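Local atomic coordinates of family 88 glycosyl hydrolase (Bacteroides thetaiotaomicron, PDB entry 5NOA), a protein that is assigned to a glycoside hydrolase family but probably acts as a polysaccharide lyase, removing rhamnose caps from complex arabinogalactan proteins. Residues Arg53-Asn58 with Val112-Tyr117. Residues are numbered along the deposited sequence; the frame is centred on the assembly and turned at random.
Sequences RSFWDN and VLFGDY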
ATOM      1  N   ARG A  53       4.524  14.763 -10.039  1.00 10.97           N
ATOM      2  CA  ARG A  53       4.402  13.712 -11.025  1.00 11.16           C
ATOM      3  C   ARG A  53       3.573  12.529 -10.519  1.00  9.01           C
ATOM      4  O   ARG A  53       3.240  12.406  -9.321  1.00  9.73           O
ATOM      5  CB  ARG A  53       5.782  13.287 -11.518  1.00 12.55           C
ATOM      6  CG  ARG A  53       6.670  12.674 -10.458  1.00 13.09           C
ATOM      7  CD  ARG A  53       8.009  12.270 -11.057  1.00 15.96           C
ATOM      8  NE  ARG A  53       8.858  11.738 -10.019  1.00 17.93           N
ATOM      9  CZ  ARG A  53      10.130  11.399 -10.204  1.00 18.45           C
ATOM     10  NH1 ARG A  53      10.698  11.521 -11.399  1.00 23.05           N
ATOM     11  NH2 ARG A  53      10.802  10.962  -9.178  1.00 20.64           N
ATOM     12  N   SER A  54       3.336  11.633 -11.473  1.00  9.32           N
ATOM     13  CA  SER A  54       2.448  10.479 -11.267  1.00 10.14           C
ATOM     14  C   SER A  54       3.126   9.286 -10.597  1.00  9.08           C
ATOM     15  O   SER A  54       2.452   8.298 -10.321  1.00 11.12           O
ATOM     16  CB  SER A  54       1.897  10.030 -12.642  1.00 12.82           C
ATOM     17  OG  SER A  54       2.935   9.339 -13.366  1.00 15.07           O
ATOM     18  N   PHE A  55       4.424   9.376 -10.336  1.00  8.13           N
ATOM     19  CA  PHE A  55       5.248   8.295  -9.798  1.00  7.90           C
ATOM     20  C   PHE A  55       4.774   7.842  -8.416  1.00  8.20           C
ATOM     21  O   PHE A  55       3.986   8.535  -7.736  1.00  9.26           O
ATOM     22  CB  PHE A  55       6.705   8.791  -9.770  1.00  8.96           C
ATOM     23  CG  PHE A  55       7.786   7.740  -9.672  1.00  9.35           C
ATOM     24  CD1 PHE A  55       7.873   6.681 -10.562  1.00  9.43           C
ATOM     25  CD2 PHE A  55       8.815   7.904  -8.748  1.00  9.90           C
ATOM     26  CE1 PHE A  55       8.930   5.777 -10.501  1.00  9.60           C
ATOM     27  CE2 PHE A  55       9.852   7.006  -8.675  1.00  9.55           C
ATOM     28  CZ  PHE A  55       9.900   5.941  -9.544  1.00  9.75           C
ATOM     29  N   TRP A  56       5.283   6.689  -7.990  1.00  7.59           N
ATOM     30  CA  TRP A  56       4.667   5.920  -6.902  1.00  6.79           C
ATOM     31  C   TRP A  56       4.489   6.664  -5.608  1.00  6.67           C
ATOM     32  O   TRP A  56       3.537   6.382  -4.894  1.00  8.23           O
ATOM     33  CB  TRP A  56       5.437   4.631  -6.629  1.00  7.22           C
ATOM     34  CG  TRP A  56       6.756   4.853  -5.965  1.00  7.33           C
ATOM     35  CD1 TRP A  56       7.951   5.095  -6.580  1.00  8.35           C
ATOM     36  CD2 TRP A  56       7.014   4.887  -4.551  1.00  7.62           C
ATOM     37  NE1 TRP A  56       8.935   5.286  -5.637  1.00  9.86           N
ATOM     38  CE2 TRP A  56       8.375   5.151  -4.387  1.00  8.45           C
ATOM     39  CE3 TRP A  56       6.203   4.729  -3.409  1.00  7.92           C
ATOM     40  CZ2 TRP A  56       8.961   5.271  -3.136  1.00  9.21           C
ATOM     41  CZ3 TRP A  56       6.797   4.858  -2.161  1.00  8.03           C
ATOM     42  CH2 TRP A  56       8.164   5.143  -2.043  1.00  8.53           C
ATOM     43  N   ASP A  57       5.449   7.497  -5.238  1.00  7.70           N
ATOM     44  CA  ASP A  57       5.371   8.093  -3.900  1.00  7.77           C
ATOM     45  C   ASP A  57       4.183   9.069  -3.831  1.00  7.47           C
ATOM     46  O   ASP A  57       3.418   9.054  -2.865  1.00  8.28           O
ATOM     47  CB  ASP A  57       6.711   8.704  -3.510  1.00  9.96           C
ATOM     48  CG  ASP A  57       7.242   9.783  -4.492  1.00 12.66           C
ATOM     49  OD1 ASP A  57       7.078   9.678  -5.750  1.00 20.18           O
ATOM     50  OD2 ASP A  57       7.864  10.742  -3.995  1.00 15.83           O
ATOM     51  N   ASN A  58       4.022   9.888  -4.864  1.00  7.22           N
ATOM     52  CA  ASN A  58       2.852  10.765  -4.932  1.00  7.70           C
ATOM     53  C   ASN A  58       1.602   9.943  -5.116  1.00  7.61           C
ATOM     54  O   ASN A  58       0.561  10.200  -4.481  1.00  7.28           O
ATOM     55  CB  ASN A  58       2.991  11.764  -6.071  1.00  9.25           C
ATOM     56  CG  ASN A  58       4.057  12.783  -5.833  1.00 10.98           C
ATOM     57  OD1 ASN A  58       4.400  13.093  -4.694  1.00 14.07           O
ATOM     58  ND2 ASN A  58       4.582  13.320  -6.915  1.00 11.93           N
ATOM     59  N   VAL A 112       7.157   2.743 -18.575  1.00  7.99           N
ATOM     60  CA  VAL A 112       5.714   2.618 -18.619  1.00  7.73           C
ATOM     61  C   VAL A 112       5.214   1.319 -18.012  1.00  7.05           C
ATOM     62  O   VAL A 112       4.117   1.271 -17.453  1.00  7.38           O
ATOM     63  CB  VAL A 112       5.259   2.752 -20.102  1.00  8.54           C
ATOM     64  CG1 VAL A 112       3.761   2.501 -20.284  1.00  8.41           C
ATOM     65  CG2 VAL A 112       5.641   4.096 -20.672  1.00  9.69           C
ATOM     66  N   LEU A 113       6.029   0.280 -18.108  1.00  7.47           N
ATOM     67  CA  LEU A 113       5.680  -1.050 -17.598  1.00  7.51           C
ATOM     68  C   LEU A 113       6.167  -1.328 -16.185  1.00  7.64           C
ATOM     69  O   LEU A 113       5.972  -2.426 -15.665  1.00  7.91           O
ATOM     70  CB  LEU A 113       6.172  -2.127 -18.564  1.00  8.39           C
ATOM     71  CG  LEU A 113       5.557  -2.067 -19.965  1.00 10.00           C
ATOM     72  CD1 LEU A 113       6.250  -3.092 -20.856  1.00 12.45           C
ATOM     73  CD2 LEU A 113       4.052  -2.237 -19.879  1.00 12.88           C
ATOM     74  N   PHE A 114       6.832  -0.342 -15.591  1.00  7.43           N
ATOM     75  CA  PHE A 114       7.285  -0.432 -14.219  1.00  7.18           C
ATOM     76  C   PHE A 114       6.129  -0.072 -13.306  1.00  7.18           C
ATOM     77  O   PHE A 114       5.557   1.013 -13.421  1.00  7.47           O
ATOM     78  CB  PHE A 114       8.445   0.546 -14.035  1.00  8.17           C
ATOM     79  CG  PHE A 114       9.066   0.545 -12.659  1.00  7.88           C
ATOM     80  CD1 PHE A 114       9.204  -0.622 -11.887  1.00  9.07           C
ATOM     81  CD2 PHE A 114       9.559   1.730 -12.144  1.00  7.78           C
ATOM     82  CE1 PHE A 114       9.801  -0.582 -10.650  1.00  9.54           C
ATOM     83  CE2 PHE A 114      10.138   1.765 -10.899  1.00  8.95           C
ATOM     84  CZ  PHE A 114      10.237   0.614 -10.153  1.00 10.45           C
ATOM     85  N   GLY A 115       5.776  -0.967 -12.378  1.00  6.93           N
ATOM     86  CA  GLY A 115       4.638  -0.761 -11.525  1.00  6.53           C
ATOM     87  C   GLY A 115       4.645   0.503 -10.724  1.00  6.38           C
ATOM     88  O   GLY A 115       3.552   1.020 -10.393  1.00  7.52           O
ATOM     89  N   ASP A 116       5.820   1.053 -10.411  1.00  7.57           N
ATOM     90  CA  ASP A 116       5.839   2.358  -9.754  1.00  8.56           C
ATOM     91  C   ASP A 116       5.208   3.487 -10.584  1.00  7.66           C
ATOM     92  O   ASP A 116       4.814   4.508 -10.017  1.00  9.38           O
ATOM     93  CB  ASP A 116       7.263   2.733  -9.348  1.00 10.09           C
ATOM     94  CG  ASP A 116       7.749   2.041  -8.078  1.00 11.80           C
ATOM     95  OD1 ASP A 116       6.958   1.358  -7.420  1.00 13.16           O
ATOM     96  OD2 ASP A 116       8.936   2.276  -7.744  1.00 13.33           O
ATOM     97  N   TYR A 117       5.095   3.286 -11.901  1.00  7.55           N
ATOM     98  CA  TYR A 117       4.413   4.199 -12.804  1.00  7.33           C
ATOM     99  C   TYR A 117       3.023   3.745 -13.171  1.00  6.98           C
ATOM    100  O   TYR A 117       2.402   4.310 -14.102  1.00  8.58           O
ATOM    101  CB  TYR A 117       5.268   4.523 -14.039  1.00  8.62           C
ATOM    102  CG  TYR A 117       6.042   5.799 -13.939  1.00  8.11           C
ATOM    103  CD1 TYR A 117       5.406   7.002 -13.638  1.00  8.63           C
ATOM    104  CD2 TYR A 117       7.399   5.791 -14.201  1.00 10.09           C
ATOM    105  CE1 TYR A 117       6.131   8.190 -13.598  1.00 10.48           C
ATOM    106  CE2 TYR A 117       8.121   6.966 -14.165  1.00 11.64           C
ATOM    107  CZ  TYR A 117       7.480   8.156 -13.869  1.00 11.62           C
ATOM    108  OH  TYR A 117       8.217   9.311 -13.790  1.00 15.08           O
TER
HETATM  109  O   HOH W   1       2.249   5.667 -10.669  1.00  8.87           O
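F55 drives one edge of its ring onto the face of Y117: CD1 sits 3.5 Å above the tyrosine plane, over the ring centre. The two planes meet at 52° with centroids 4.8 Å apart, an edge-to-face pair tilted well away from perpendicular. The phenylalanine reaches across because its CG is anti to the backbone N (chi1 -161°). F55 CE1 also packs 3.7 Å from D116 CB and, more loosely, meets F114 CE2 at the ring edge. S54 meets the tyrosine differently, bringing OG to the rim of the ring in its plane, 3.4 Å from CE1. At the tyrosine tip, E107 is the polar partner: its backbone O hydrogen-bonds Y117 OH, while its carboxylate makes a salt bridge with R53, whose CD only brushes the hydroxyl.

Next to this pair, W56 and D116 run side by side, pointing the same way, with indole and carboxylate planes 33° apart. D116 OD2 comes within 3.2 Å of W56 CD1, a carbon rather than the indole nitrogen. Between the backbones, W56 N lies 3.0 Å from D116 O but at too poor an angle to bond. Instead, D116 O accepts a hydrogen bond from a water 2.9 Å away, which also donates to S54 O and so bridges the two segments.

In this mainly helical, (α/α)6-barrel type of fold, the contact joins the start of helix 56-72, where F55 holds the N-cap position, to the loop leading into helix 120-130. M164 of helix 160-176 touches both W56 and D116. Chemically, then, the grip is aromatic around F55, Y117 and F114, the D116 carboxylate lies against the C-H side of the W56 indole, and the polar link between the backbones depends on a shared water rather than a direct hydrogen bond.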